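PDB 3IUO: ATP-dependent DNA helicase RecQ from Porphyromonas gingivalis, which probably couples ATP hydrolysis to the unwinding of duplex DNA by translocating in the 3'-5' direction. Local coordinates for residues B[19-24]-B[42-47]; B[24-29]-B[59-64]; B[51-56]-B[112-117]; B[67-72]-B[76-81]; B[83-88]-B[107-112]. All coordinates share one frame; numbering follows the deposited sequence.

Interaction 1: residues B[19-24]-B[42-47]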
# COMPACT_ATOMS: atom_id res chain seq x y z
N SER B 19 -0.81 2.25 23.47
CA SER B 19 -1.88 3.17 23.04
C SER B 19 -1.63 4.56 23.63
O SER B 19 -1.83 5.59 22.97
CB SER B 19 -3.26 2.64 23.45
OG SER B 19 -3.59 1.43 22.75
N LYS B 20 -1.19 4.58 24.88
CA LYS B 20 -0.85 5.85 25.55
C LYS B 20 0.30 6.58 24.87
O LYS B 20 0.30 7.81 24.77
CB LYS B 20 -0.49 5.63 27.02
CG LYS B 20 -1.66 5.46 27.94
CD LYS B 20 -1.24 5.52 29.40
CE LYS B 20 -2.30 4.91 30.29
NZ LYS B 20 -3.66 5.08 29.70
N MSE B 21 1.30 5.81 24.43
CA MSE B 21 2.48 6.37 23.80
C MSE B 21 2.08 7.01 22.49
O MSE B 21 2.57 8.07 22.14
CB MSE B 21 3.55 5.30 23.54
CG MSE B 21 4.83 5.85 22.90
SE MSE B 21 6.07 4.45 22.31
CE MSE B 21 4.76 3.35 21.35
N LYS B 22 1.16 6.36 21.77
CA LYS B 22 0.69 6.90 20.51
C LYS B 22 -0.12 8.17 20.71
O LYS B 22 -0.00 9.11 19.93
CB LYS B 22 -0.08 5.85 19.71
CG LYS B 22 0.82 4.74 19.11
CD LYS B 22 0.05 3.67 18.33
CE LYS B 22 -0.66 2.69 19.24
NZ LYS B 22 -1.38 1.68 18.42
N VAL B 23 -0.91 8.21 21.79
CA VAL B 23 -1.67 9.41 22.09
C VAL B 23 -0.68 10.56 22.33
O VAL B 23 -0.90 11.67 21.84
CB VAL B 23 -2.62 9.20 23.29
CG1 VAL B 23 -3.10 10.56 23.84
CG2 VAL B 23 -3.81 8.32 22.89
N SER B 24 0.40 10.27 23.08
CA SER B 24 1.44 11.26 23.37
C SER B 24 2.12 11.74 22.09
O SER B 24 2.32 12.93 21.91
CB SER B 24 2.49 10.68 24.32
OG SER B 24 1.97 10.54 25.63
N HIS B 42 10.74 9.14 23.71
CA HIS B 42 10.11 7.83 23.94
C HIS B 42 11.10 6.65 23.91
O HIS B 42 10.69 5.49 23.88
CB HIS B 42 8.99 7.61 22.93
CG HIS B 42 7.83 8.53 23.13
ND1 HIS B 42 6.99 8.44 24.22
CD2 HIS B 42 7.37 9.57 22.39
CE1 HIS B 42 6.06 9.37 24.15
NE2 HIS B 42 6.27 10.08 23.05
N GLY B 43 12.39 6.97 23.90
CA GLY B 43 13.44 5.94 23.87
C GLY B 43 13.40 5.13 22.58
O GLY B 43 13.72 3.94 22.57
N LEU B 44 12.99 5.78 21.49
CA LEU B 44 12.92 5.11 20.19
C LEU B 44 14.05 5.58 19.29
O LEU B 44 14.48 6.74 19.38
CB LEU B 44 11.57 5.42 19.51
CG LEU B 44 10.27 5.06 20.22
CD1 LEU B 44 9.08 5.65 19.45
CD2 LEU B 44 10.11 3.55 20.39
N ASP B 45 14.54 4.71 18.42
CA ASP B 45 15.39 5.19 17.33
C ASP B 45 14.46 5.73 16.23
O ASP B 45 13.23 5.53 16.29
CB ASP B 45 16.43 4.18 16.83
CG ASP B 45 15.84 2.96 16.17
OD1 ASP B 45 16.58 1.96 16.00
OD2 ASP B 45 14.66 3.00 15.78
N PHE B 46 15.02 6.44 15.26
CA PHE B 46 14.18 7.13 14.28
C PHE B 46 13.26 6.18 13.49
O PHE B 46 12.06 6.43 13.38
CB PHE B 46 15.01 8.03 13.35
CG PHE B 46 14.18 9.06 12.66
CD1 PHE B 46 13.69 10.15 13.35
CD2 PHE B 46 13.87 8.94 11.31
CE1 PHE B 46 12.90 11.10 12.73
CE2 PHE B 46 13.09 9.88 10.67
CZ PHE B 46 12.61 10.97 11.38
N PRO B 47 13.82 5.08 12.97
CA PRO B 47 12.93 4.18 12.23
C PRO B 47 11.80 3.58 13.06
O PRO B 47 10.70 3.38 12.54
CB PRO B 47 13.88 3.08 11.75
CG PRO B 47 15.19 3.73 11.70
CD PRO B 47 15.22 4.64 12.88

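Interaction 2: residues B[24-29]-B[59-64]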
# COMPACT_ATOMS: atom_id res chain seq x y z
N SER B 24 0.40 10.27 23.08
CA SER B 24 1.44 11.26 23.37
C SER B 24 2.12 11.74 22.09
O SER B 24 2.32 12.93 21.91
CB SER B 24 2.49 10.68 24.32
OG SER B 24 1.97 10.54 25.63
N ILE B 25 2.44 10.80 21.20
CA ILE B 25 3.10 11.16 19.92
C ILE B 25 2.23 12.12 19.09
O ILE B 25 2.73 13.09 18.51
CB ILE B 25 3.49 9.90 19.12
CG1 ILE B 25 4.66 9.21 19.83
CG2 ILE B 25 3.93 10.26 17.71
CD1 ILE B 25 4.91 7.77 19.38
N VAL B 26 0.94 11.82 19.02
CA VAL B 26 -0.00 12.67 18.28
C VAL B 26 -0.02 14.07 18.89
O VAL B 26 -0.00 15.06 18.18
CB VAL B 26 -1.40 12.03 18.27
CG1 VAL B 26 -2.43 13.01 17.70
CG2 VAL B 26 -1.37 10.75 17.46
N GLN B 27 -0.02 14.14 20.22
CA GLN B 27 -0.03 15.43 20.90
C GLN B 27 1.26 16.19 20.61
O GLN B 27 1.22 17.40 20.36
CB GLN B 27 -0.25 15.25 22.40
CG GLN B 27 -1.65 14.76 22.74
CD GLN B 27 -1.84 14.45 24.22
OE1 GLN B 27 -0.88 14.19 24.96
NE2 GLN B 27 -3.10 14.44 24.66
N GLN B 28 2.39 15.48 20.65
CA GLN B 28 3.69 16.07 20.33
C GLN B 28 3.73 16.63 18.91
O GLN B 28 4.22 17.73 18.67
CB GLN B 28 4.83 15.07 20.56
CG GLN B 28 5.19 14.89 22.04
CD GLN B 28 6.02 13.65 22.27
OE1 GLN B 28 5.61 12.53 21.94
NE2 GLN B 28 7.20 13.83 22.83
N ILE B 29 3.18 15.87 17.96
CA ILE B 29 3.20 16.32 16.58
C ILE B 29 2.32 17.55 16.45
O ILE B 29 2.68 18.49 15.76
CB ILE B 29 2.76 15.21 15.62
CG1 ILE B 29 3.87 14.13 15.50
CG2 ILE B 29 2.44 15.79 14.23
CD1 ILE B 29 3.44 12.85 14.80
N SER B 59 -4.45 4.10 11.22
CA SER B 59 -5.65 4.08 12.06
C SER B 59 -6.65 5.21 11.76
O SER B 59 -7.79 5.19 12.25
CB SER B 59 -5.26 4.07 13.53
OG SER B 59 -5.04 5.40 13.99
N GLY B 60 -6.22 6.16 10.93
CA GLY B 60 -7.10 7.25 10.53
C GLY B 60 -6.81 8.63 11.07
O GLY B 60 -7.54 9.57 10.74
N THR B 61 -5.79 8.77 11.90
CA THR B 61 -5.48 10.08 12.50
C THR B 61 -4.83 10.98 11.48
O THR B 61 -3.82 10.61 10.88
CB THR B 61 -4.56 9.91 13.73
OG1 THR B 61 -5.21 9.02 14.67
CG2 THR B 61 -4.26 11.23 14.43
N ARG B 62 -5.42 12.15 11.27
CA ARG B 62 -4.87 13.13 10.33
C ARG B 62 -3.77 13.94 10.99
O ARG B 62 -4.02 14.99 11.56
CB ARG B 62 -5.99 14.04 9.78
CG ARG B 62 -5.52 14.87 8.58
CD ARG B 62 -6.69 15.73 8.03
NE ARG B 62 -6.23 16.51 6.86
CZ ARG B 62 -6.34 16.12 5.59
NH1 ARG B 62 -6.90 14.95 5.25
NH2 ARG B 62 -5.86 16.94 4.64
N ILE B 63 -2.56 13.47 10.88
CA ILE B 63 -1.44 14.23 11.44
C ILE B 63 -0.78 15.08 10.37
O ILE B 63 -0.77 14.71 9.16
CB ILE B 63 -0.39 13.31 12.06
CG1 ILE B 63 0.12 12.32 11.01
CG2 ILE B 63 -0.97 12.57 13.27
CD1 ILE B 63 1.41 11.63 11.46
N ASN B 64 -0.20 16.19 10.82
CA ASN B 64 0.55 17.00 9.91
C ASN B 64 1.99 17.14 10.33
O ASN B 64 2.28 17.71 11.37
CB ASN B 64 -0.10 18.37 9.72
CG ASN B 64 0.45 19.05 8.48
OD1 ASN B 64 1.61 19.43 8.44
ND2 ASN B 64 -0.37 19.10 7.43
O HOH W 1 1.38 19.19 13.42

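Interaction 3: residues B[51-56]-B[112-117]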
# COMPACT_ATOMS: atom_id res chain seq x y z
N SER B 51 7.76 3.88 12.43
CA SER B 51 6.80 2.77 12.48
C SER B 51 5.58 3.12 13.32
O SER B 51 4.46 2.79 12.95
CB SER B 51 7.46 1.51 12.96
OG SER B 51 8.44 1.08 12.03
N GLU B 52 5.80 3.79 14.44
CA GLU B 52 4.66 4.22 15.28
C GLU B 52 3.78 5.27 14.59
O GLU B 52 2.55 5.20 14.65
CB GLU B 52 5.14 4.78 16.61
CG GLU B 52 5.96 3.80 17.43
CD GLU B 52 5.17 2.64 18.00
OE1 GLU B 52 3.92 2.71 18.05
OE2 GLU B 52 5.80 1.66 18.43
N VAL B 53 4.42 6.23 13.93
CA VAL B 53 3.66 7.28 13.19
C VAL B 53 2.88 6.61 12.03
O VAL B 53 1.74 6.96 11.78
CB VAL B 53 4.60 8.37 12.69
CG1 VAL B 53 3.86 9.33 11.78
CG2 VAL B 53 5.22 9.11 13.87
N GLU B 54 3.47 5.62 11.35
CA GLU B 54 2.72 4.88 10.35
C GLU B 54 1.46 4.18 10.92
O GLU B 54 0.37 4.29 10.36
CB GLU B 54 3.62 3.86 9.64
CG GLU B 54 4.64 4.57 8.75
CD GLU B 54 5.87 3.73 8.34
OE1 GLU B 54 6.11 2.63 8.89
OE2 GLU B 54 6.63 4.20 7.48
N THR B 55 1.63 3.50 12.05
CA THR B 55 0.51 2.85 12.73
C THR B 55 -0.62 3.87 13.02
O THR B 55 -1.82 3.63 12.72
CB THR B 55 1.01 2.18 14.01
OG1 THR B 55 1.91 1.11 13.65
CG2 THR B 55 -0.16 1.64 14.80
N ILE B 56 -0.21 5.03 13.52
CA ILE B 56 -1.16 6.12 13.80
C ILE B 56 -1.91 6.55 12.53
O ILE B 56 -3.15 6.69 12.51
CB ILE B 56 -0.41 7.32 14.42
CG1 ILE B 56 -0.00 6.97 15.85
CG2 ILE B 56 -1.25 8.64 14.38
CD1 ILE B 56 1.10 7.90 16.39
N VAL B 112 7.58 11.13 3.49
CA VAL B 112 6.68 11.74 2.54
C VAL B 112 5.44 10.87 2.40
O VAL B 112 4.36 11.42 2.20
CB VAL B 112 7.35 12.00 1.17
CG1 VAL B 112 6.37 12.65 0.18
CG2 VAL B 112 8.53 12.91 1.38
N ARG B 113 5.61 9.55 2.50
CA ARG B 113 4.48 8.62 2.41
C ARG B 113 3.50 8.88 3.59
O ARG B 113 2.29 8.86 3.38
CB ARG B 113 5.02 7.19 2.44
CG ARG B 113 3.94 6.11 2.37
CD ARG B 113 4.54 4.73 2.26
NE ARG B 113 3.49 3.69 2.29
CZ ARG B 113 3.06 3.13 3.40
NH1 ARG B 113 3.56 3.50 4.58
NH2 ARG B 113 2.10 2.22 3.34
N ILE B 114 4.02 9.13 4.78
CA ILE B 114 3.15 9.53 5.94
C ILE B 114 2.34 10.76 5.60
O ILE B 114 1.12 10.80 5.79
CB ILE B 114 3.99 9.73 7.22
CG1 ILE B 114 4.46 8.35 7.73
CG2 ILE B 114 3.23 10.52 8.30
CD1 ILE B 114 5.70 8.44 8.61
N LYS B 115 3.02 11.79 5.08
CA LYS B 115 2.36 13.04 4.70
C LYS B 115 1.24 12.76 3.67
O LYS B 115 0.10 13.22 3.81
CB LYS B 115 3.42 13.97 4.10
CG LYS B 115 2.82 15.22 3.46
CD LYS B 115 3.94 16.07 2.91
CE LYS B 115 3.43 17.10 1.91
NZ LYS B 115 2.57 18.14 2.57
N PHE B 116 1.58 12.01 2.65
CA PHE B 116 0.64 11.73 1.59
C PHE B 116 -0.57 10.93 2.08
O PHE B 116 -1.72 11.27 1.75
CB PHE B 116 1.35 10.97 0.46
CG PHE B 116 0.43 10.52 -0.64
CD1 PHE B 116 0.04 11.38 -1.65
CD2 PHE B 116 -0.02 9.22 -0.63
CE1 PHE B 116 -0.80 10.95 -2.67
CE2 PHE B 116 -0.88 8.77 -1.65
CZ PHE B 116 -1.26 9.65 -2.65
N LEU B 117 -0.32 9.82 2.79
CA LEU B 117 -1.46 8.99 3.27
C LEU B 117 -2.38 9.75 4.19
O LEU B 117 -3.63 9.62 4.08
CB LEU B 117 -0.96 7.74 3.99
CG LEU B 117 -0.23 6.74 3.11
CD1 LEU B 117 0.32 5.61 3.99
CD2 LEU B 117 -1.11 6.18 1.95
O HOH W 2 5.62 5.56 5.44

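Interaction 4: residues B[67-72]-B[76-81]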
# COMPACT_ATOMS: atom_id res chain seq x y z
N TYR B 67 5.87 20.71 9.14
CA TYR B 67 6.82 21.54 9.87
C TYR B 67 8.19 20.86 9.96
O TYR B 67 9.22 21.51 9.89
CB TYR B 67 6.28 21.83 11.27
CG TYR B 67 6.22 20.63 12.19
CD1 TYR B 67 7.27 20.35 13.06
CD2 TYR B 67 5.11 19.79 12.19
CE1 TYR B 67 7.21 19.25 13.91
CE2 TYR B 67 5.04 18.68 13.04
CZ TYR B 67 6.10 18.41 13.88
OH TYR B 67 6.02 17.33 14.72
N PHE B 68 8.18 19.54 10.12
CA PHE B 68 9.42 18.79 10.24
C PHE B 68 10.04 18.49 8.88
O PHE B 68 11.24 18.71 8.67
CB PHE B 68 9.19 17.52 11.07
CG PHE B 68 10.40 16.62 11.17
CD1 PHE B 68 11.42 16.90 12.06
CD2 PHE B 68 10.49 15.47 10.37
CE1 PHE B 68 12.53 16.06 12.16
CE2 PHE B 68 11.58 14.64 10.46
CZ PHE B 68 12.62 14.93 11.36
N ILE B 69 9.23 18.00 7.95
CA ILE B 69 9.71 17.70 6.59
C ILE B 69 10.33 18.95 5.95
O ILE B 69 11.44 18.88 5.41
CB ILE B 69 8.59 17.15 5.69
CG1 ILE B 69 8.19 15.75 6.18
CG2 ILE B 69 9.00 17.19 4.21
CD1 ILE B 69 7.10 15.16 5.39
N ASN B 70 9.62 20.07 6.04
CA ASN B 70 10.13 21.34 5.48
C ASN B 70 11.44 21.83 6.12
O ASN B 70 12.23 22.53 5.47
CB ASN B 70 9.05 22.43 5.57
CG ASN B 70 7.81 22.10 4.74
OD1 ASN B 70 7.87 21.39 3.73
ND2 ASN B 70 6.66 22.60 5.18
N GLU B 71 11.66 21.48 7.38
CA GLU B 71 12.88 21.86 8.10
C GLU B 71 14.05 20.96 7.69
O GLU B 71 15.15 21.45 7.47
CB GLU B 71 12.66 21.77 9.62
N VAL B 72 13.80 19.66 7.56
CA VAL B 72 14.90 18.69 7.40
C VAL B 72 15.15 18.16 5.98
O VAL B 72 16.26 17.74 5.65
CB VAL B 72 14.82 17.50 8.39
CG1 VAL B 72 14.77 18.00 9.84
CG2 VAL B 72 13.61 16.61 8.08
N ASP B 76 13.31 19.71 -3.42
CA ASP B 76 13.10 18.92 -4.65
C ASP B 76 12.87 17.42 -4.37
O ASP B 76 12.15 16.75 -5.12
CB ASP B 76 14.28 19.09 -5.62
CG ASP B 76 14.43 20.52 -6.13
OD1 ASP B 76 13.46 21.07 -6.71
OD2 ASP B 76 15.54 21.10 -5.98
N HIS B 77 13.52 16.91 -3.33
CA HIS B 77 13.29 15.54 -2.86
C HIS B 77 11.84 15.38 -2.42
O HIS B 77 11.15 14.45 -2.85
CB HIS B 77 14.26 15.19 -1.73
CG HIS B 77 15.68 14.99 -2.18
ND1 HIS B 77 16.55 14.15 -1.53
CD2 HIS B 77 16.36 15.48 -3.25
CE1 HIS B 77 17.72 14.16 -2.14
NE2 HIS B 77 17.63 14.97 -3.19
N LEU B 78 11.36 16.30 -1.59
CA LEU B 78 9.94 16.28 -1.15
C LEU B 78 8.97 16.30 -2.35
O LEU B 78 8.06 15.47 -2.41
CB LEU B 78 9.64 17.44 -0.18
CG LEU B 78 8.19 17.83 0.17
CD1 LEU B 78 7.48 16.68 0.83
CD2 LEU B 78 8.17 19.08 1.07
N GLU B 79 9.16 17.23 -3.29
CA GLU B 79 8.30 17.35 -4.46
C GLU B 79 8.31 16.09 -5.32
O GLU B 79 7.25 15.60 -5.72
CB GLU B 79 8.66 18.60 -5.29
CG GLU B 79 7.64 18.95 -6.38
CD GLU B 79 7.99 20.23 -7.15
OE1 GLU B 79 8.98 20.24 -7.92
OE2 GLU B 79 7.27 21.24 -7.00
N ASP B 80 9.49 15.55 -5.60
CA ASP B 80 9.59 14.37 -6.46
C ASP B 80 8.95 13.12 -5.83
O ASP B 80 8.24 12.40 -6.50
CB ASP B 80 11.04 14.12 -6.87
CG ASP B 80 11.57 15.22 -7.77
OD1 ASP B 80 10.77 15.88 -8.47
OD2 ASP B 80 12.80 15.44 -7.80
N ILE B 81 9.20 12.90 -4.54
CA ILE B 81 8.60 11.76 -3.86
C ILE B 81 7.08 11.95 -3.75
O ILE B 81 6.32 11.01 -3.95
CB ILE B 81 9.23 11.52 -2.46
CG1 ILE B 81 10.74 11.22 -2.59
CG2 ILE B 81 8.56 10.35 -1.76
CD1 ILE B 81 11.48 11.46 -1.29

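Interaction 5: residues B[83-88]-B[107-112]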
# COMPACT_ATOMS: atom_id res chain seq x y z
N GLU B 83 5.14 13.65 -5.71
CA GLU B 83 4.61 13.40 -7.05
C GLU B 83 4.54 11.92 -7.37
O GLU B 83 3.54 11.45 -7.95
CB GLU B 83 5.42 14.12 -8.12
CG GLU B 83 4.60 14.33 -9.36
CD GLU B 83 3.52 15.45 -9.20
OE1 GLU B 83 3.47 16.16 -8.16
OE2 GLU B 83 2.73 15.63 -10.15
N TYR B 84 5.57 11.18 -6.98
CA TYR B 84 5.53 9.73 -7.11
C TYR B 84 4.26 9.15 -6.45
O TYR B 84 3.52 8.38 -7.07
CB TYR B 84 6.79 9.06 -6.53
CG TYR B 84 6.57 7.59 -6.37
CD1 TYR B 84 6.75 6.72 -7.44
CD2 TYR B 84 6.07 7.08 -5.16
CE1 TYR B 84 6.45 5.35 -7.32
CE2 TYR B 84 5.77 5.73 -5.01
CZ TYR B 84 5.98 4.87 -6.08
OH TYR B 84 5.70 3.54 -5.95
N PHE B 85 3.97 9.56 -5.22
CA PHE B 85 2.79 9.00 -4.55
C PHE B 85 1.48 9.42 -5.22
O PHE B 85 0.52 8.62 -5.38
CB PHE B 85 2.81 9.29 -3.04
CG PHE B 85 3.76 8.37 -2.30
CD1 PHE B 85 3.46 7.00 -2.19
CD2 PHE B 85 4.95 8.86 -1.77
CE1 PHE B 85 4.36 6.13 -1.54
CE2 PHE B 85 5.85 8.01 -1.10
CZ PHE B 85 5.54 6.64 -0.98
N LYS B 86 1.41 10.69 -5.64
CA LYS B 86 0.22 11.17 -6.30
C LYS B 86 -0.10 10.39 -7.57
O LYS B 86 -1.27 10.21 -7.88
CB LYS B 86 0.36 12.66 -6.66
CG LYS B 86 0.21 13.53 -5.46
CD LYS B 86 0.55 14.98 -5.83
CE LYS B 86 0.14 15.92 -4.73
NZ LYS B 86 1.03 15.66 -3.59
N GLU B 87 0.94 9.95 -8.27
CA GLU B 87 0.79 9.22 -9.53
C GLU B 87 0.76 7.70 -9.37
O GLU B 87 0.48 6.99 -10.31
CB GLU B 87 1.89 9.61 -10.52
CG GLU B 87 1.80 11.09 -10.93
CD GLU B 87 0.43 11.50 -11.50
OE1 GLU B 87 -0.12 12.54 -11.06
OE2 GLU B 87 -0.11 10.79 -12.39
N SER B 88 1.07 7.22 -8.17
CA SER B 88 1.15 5.77 -7.94
C SER B 88 -0.23 5.12 -7.89
O SER B 88 -1.27 5.78 -7.71
CB SER B 88 1.90 5.51 -6.63
OG SER B 88 1.09 5.91 -5.53
N GLU B 107 14.16 6.47 4.73
CA GLU B 107 13.58 7.46 5.64
C GLU B 107 12.90 8.64 4.94
O GLU B 107 11.81 9.08 5.38
CB GLU B 107 14.60 7.94 6.66
CG GLU B 107 14.91 6.85 7.67
CD GLU B 107 15.95 7.24 8.67
OE1 GLU B 107 16.27 8.44 8.77
OE2 GLU B 107 16.43 6.33 9.39
N GLU B 108 13.50 9.15 3.88
CA GLU B 108 12.86 10.24 3.14
C GLU B 108 11.52 9.79 2.57
O GLU B 108 10.53 10.51 2.69
CB GLU B 108 13.74 10.71 2.00
CG GLU B 108 14.89 11.57 2.41
CD GLU B 108 15.78 11.90 1.22
OE1 GLU B 108 16.36 10.97 0.61
OE2 GLU B 108 15.89 13.10 0.89
N ILE B 109 11.52 8.59 1.99
CA ILE B 109 10.35 8.04 1.33
C ILE B 109 9.27 7.75 2.36
O ILE B 109 8.09 8.09 2.13
CB ILE B 109 10.69 6.77 0.51
CG1 ILE B 109 11.57 7.15 -0.69
CG2 ILE B 109 9.40 6.10 0.04
CD1 ILE B 109 12.19 5.94 -1.38
N ARG B 110 9.65 7.15 3.50
CA ARG B 110 8.69 6.92 4.57
C ARG B 110 8.03 8.21 5.09
O ARG B 110 6.82 8.23 5.33
CB ARG B 110 9.30 6.14 5.74
CG ARG B 110 9.61 4.72 5.34
CD ARG B 110 10.36 4.01 6.44
NE ARG B 110 9.47 3.61 7.53
CZ ARG B 110 9.88 3.05 8.66
NH1 ARG B 110 11.17 2.86 8.89
NH2 ARG B 110 9.00 2.67 9.58
N LEU B 111 8.82 9.27 5.30
CA LEU B 111 8.28 10.55 5.75
C LEU B 111 7.25 11.12 4.78
O LEU B 111 6.19 11.59 5.19
CB LEU B 111 9.41 11.57 5.97
CG LEU B 111 10.19 11.34 7.28
CD1 LEU B 111 11.47 12.22 7.31
CD2 LEU B 111 9.35 11.65 8.54
N VAL B 112 7.58 11.13 3.49
CA VAL B 112 6.68 11.74 2.54
C VAL B 112 5.44 10.87 2.40
O VAL B 112 4.36 11.42 2.20
CB VAL B 112 7.35 12.00 1.17
CG1 VAL B 112 6.37 12.65 0.18
CG2 VAL B 112 8.53 12.91 1.38

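Interaction 1: residues B[19-24]-B[42-47]
Met21, a selenomethionine, lays its CG over one face of the His42 imidazole, 4.0 Å from the ring centroid and 26° off the ring normal, a CH-pi contact displaced toward the rim. The nearest ring atom is ND1, with CG of Met21 3.6 Å from ND1 of His42. A chi1 of -179° swings CG of Met21 opposite the backbone N and sends the chain out toward the ring, which it crosses at a slant. The selenium sits farther along and more obliquely, 4.9 Å from the His42 centroid. It also meets Leu44, with SE of Met21 4.3 Å from CD1 of that buried leucine. Ser24, one helical turn on, closes a different side of the imidazole: its CB lies near the ring plane, 3.8 Å from CE1 of His42. The ring is therefore held by a face contact and an edge contact from the same helix, while its NE2 turns to the side-chain amide of Gln28. Gly43, with positive phi, is the C-prime residue of a Schellman motif that ends helix 35-41, and Asp45 is the N-cap of helix 46-58; residues 42-45 link the two helices, consistent with the turn of the helix-turn-helix family. Helix 15-30 packs against this turn, and Met21 reaches on to Glu52 of helix 46-58, touching both the turn and the helix that follows it.

Interaction 2: residues B[24-29]-B[59-64]
Ile29 has its CG1 beside the backbone N (chi1 -73°), while Ile63 holds CG1 between its own N and carbonyl carbon (chi1 57°), and these two settings bring the ends of both chains together. CD1 of Ile29 meets CD1 of Ile63 at 4.1 Å, the two side chains passing obliquely. The other branch of Ile29, CG2, lies 3.4 Å from Asn64 O. That carbonyl is not left to the methyl alone: a water donates to Asn64 O (2.7 Å) and to Ile29 O (2.8 Å), tying the helix backbone to the extended segment. Nearer the start of residues 59-64, Val26 CG1 and Thr61 CG2 touch methyl to methyl, tip to tip, at 4.1 Å. Ile63 also packs on Val53 and Ile114, so it sits among three helices. Gly60, with positive phi, ends helix 46-58 in a Schellman motif, and the chain then returns past helix 15-30, packing consistent with the helix-turn-helix family to which this region is assigned.

Interaction 3: residues B[51-56]-B[112-117]
Arg113 reaches toward Glu54 without a direct salt bridge: its NH1 stands 4.3 Å from Glu54 OE2, and a water fills the gap. NH1 of Arg113 donates to this water at 3.0 Å, the water lying in the guanidinium plane at its edge, and the water donates in turn to Glu54 OE2 at 2.7 Å. Each charge has a stronger partner elsewhere, Glu54 OE2 in a salt bridge to Arg110 and Arg113 NH2 in one to Asp91; NH1 of Arg113 also bonds Tyr58 OH. Such a run of alternating charges would probably keep both groups ionised although Arg113 is buried. Next comes Ile114, the apolar centre of the contact, which touches Leu50 and Val57 as well. Its chi1 of -71° puts CG1 beside the backbone N and CG2 opposite it, and the two branches reach different partners: CG2 meets Val53 CG1 at 3.7 Å, while CG1 lies 3.9 Å from Glu54 CG. The isoleucine crosses both side chains at about a right angle. The pairing joins helix 46-58, within the helix-turn-helix region, to helix 106-121; the two short segments run nearly parallel, 12° between their directions, with axes 10.3 Å apart. Leu117, a turn beyond Arg113, sets its CD1 3.7 Å above the centre of the Arg113 guanidinium, while Thr89 and Thr90 of the second subunit pack on Leu117 and Arg113 respectively.

Interaction 4: residues B[67-72]-B[76-81]
Beside Ile69 and Asn70, the two residues that meet Leu78, Phe68 O takes the backbone bond of Val72 N (2.9 Å) and a weak one from Glu71 N (3.1 Å), which keeps this last turn of helix 66-72 wound as it presents its side chains to helix 75-87. Across the contact itself there is no hydrogen bond; it is made mainly by methyl groups. CG2 of Ile69 goes into the fork of Leu78, 3.7 Å from its CD1 and 3.8 Å from its CD2, the two side chains crossing at about a right angle. Leu78 can offer that fork because its chi1 of 166° turns CG away from the backbone N and out toward the neighbouring helix. Two consecutive helices joined by a short connection thus pack side chain to side chain where the chain passes from helix 66-72 to helix 75-87. Asn70 comes past Leu78 on a diagonal and sets its OD1 3.5 Å from CD2 of Leu78, a plain van der Waals contact between a carbonyl oxygen and a methyl. Leu78 also rests on Met73 and Val112, and Ile69 on Lys115, so helix 106-121 packs against both. One residue before Leu78, His77 bonds Glu108 through ND1, a polar link between helix 75-87 and that same helix 106-121.

Interaction 5: residues B[83-88]-B[107-112]
The Phe85 ring meets Ile109 obliquely, the two side chains crossing at about a right angle: CZ of Phe85 is 4.0 Å from CG2 of Ile109, and CE2 of Phe85 is 3.9 Å from Ile109 O. One face of the same ring carries Tyr84, with CD2 of Tyr84 3.8 Å above the plane of Phe85 and over its centre, while CD2 of Phe85 lies in the plane of the Tyr84 ring at its edge. Val112, a turn beyond Ile109, touches more loosely, its CG1 4.5 Å from CD2 of Phe85. With chi1 at -77°, CG of Phe85 lies beside its backbone N, and the ring points to helix 106-121, where it also reaches Arg113. At the end of helix 75-87, Phe85 O accepts from Ser88 OG (2.8 Å) and Ser88 N (3.2 Å), both from the same face of its plane, with the hydroxyl tilted 23° out of it; two bonds thus hold this carbonyl where the helix stops. Helix 93-100 adds Leu93 to Ile109 and several contacts to Tyr84. The result is a buried phenylalanine packed among helices 75-87, 93-100 and 106-121, as in the core of a small helical bundle.

How the interactions relate
Interactions 3 and 5 both use helix 106-121, share Val112 and lie about 11 Å apart between centres. Interactions 1 and 2 both use helix 15-30, share Ser24, alternate along the chain and lie wholly within the helix-turn-helix region. Interaction 3, near the chain's centre, joins that unit through helix 46-58 to the later helices, and interactions 4 and 5 are nested in the chain span it closes, about 10 Å apart between centres, both on helix 75-87. Interactions 1 and 5 are farthest apart, about 23 Å between centres, on opposite sides of the chain's centre. The C-terminal piece thus reads as two helical groups meeting along helices 46-58 and 106-121.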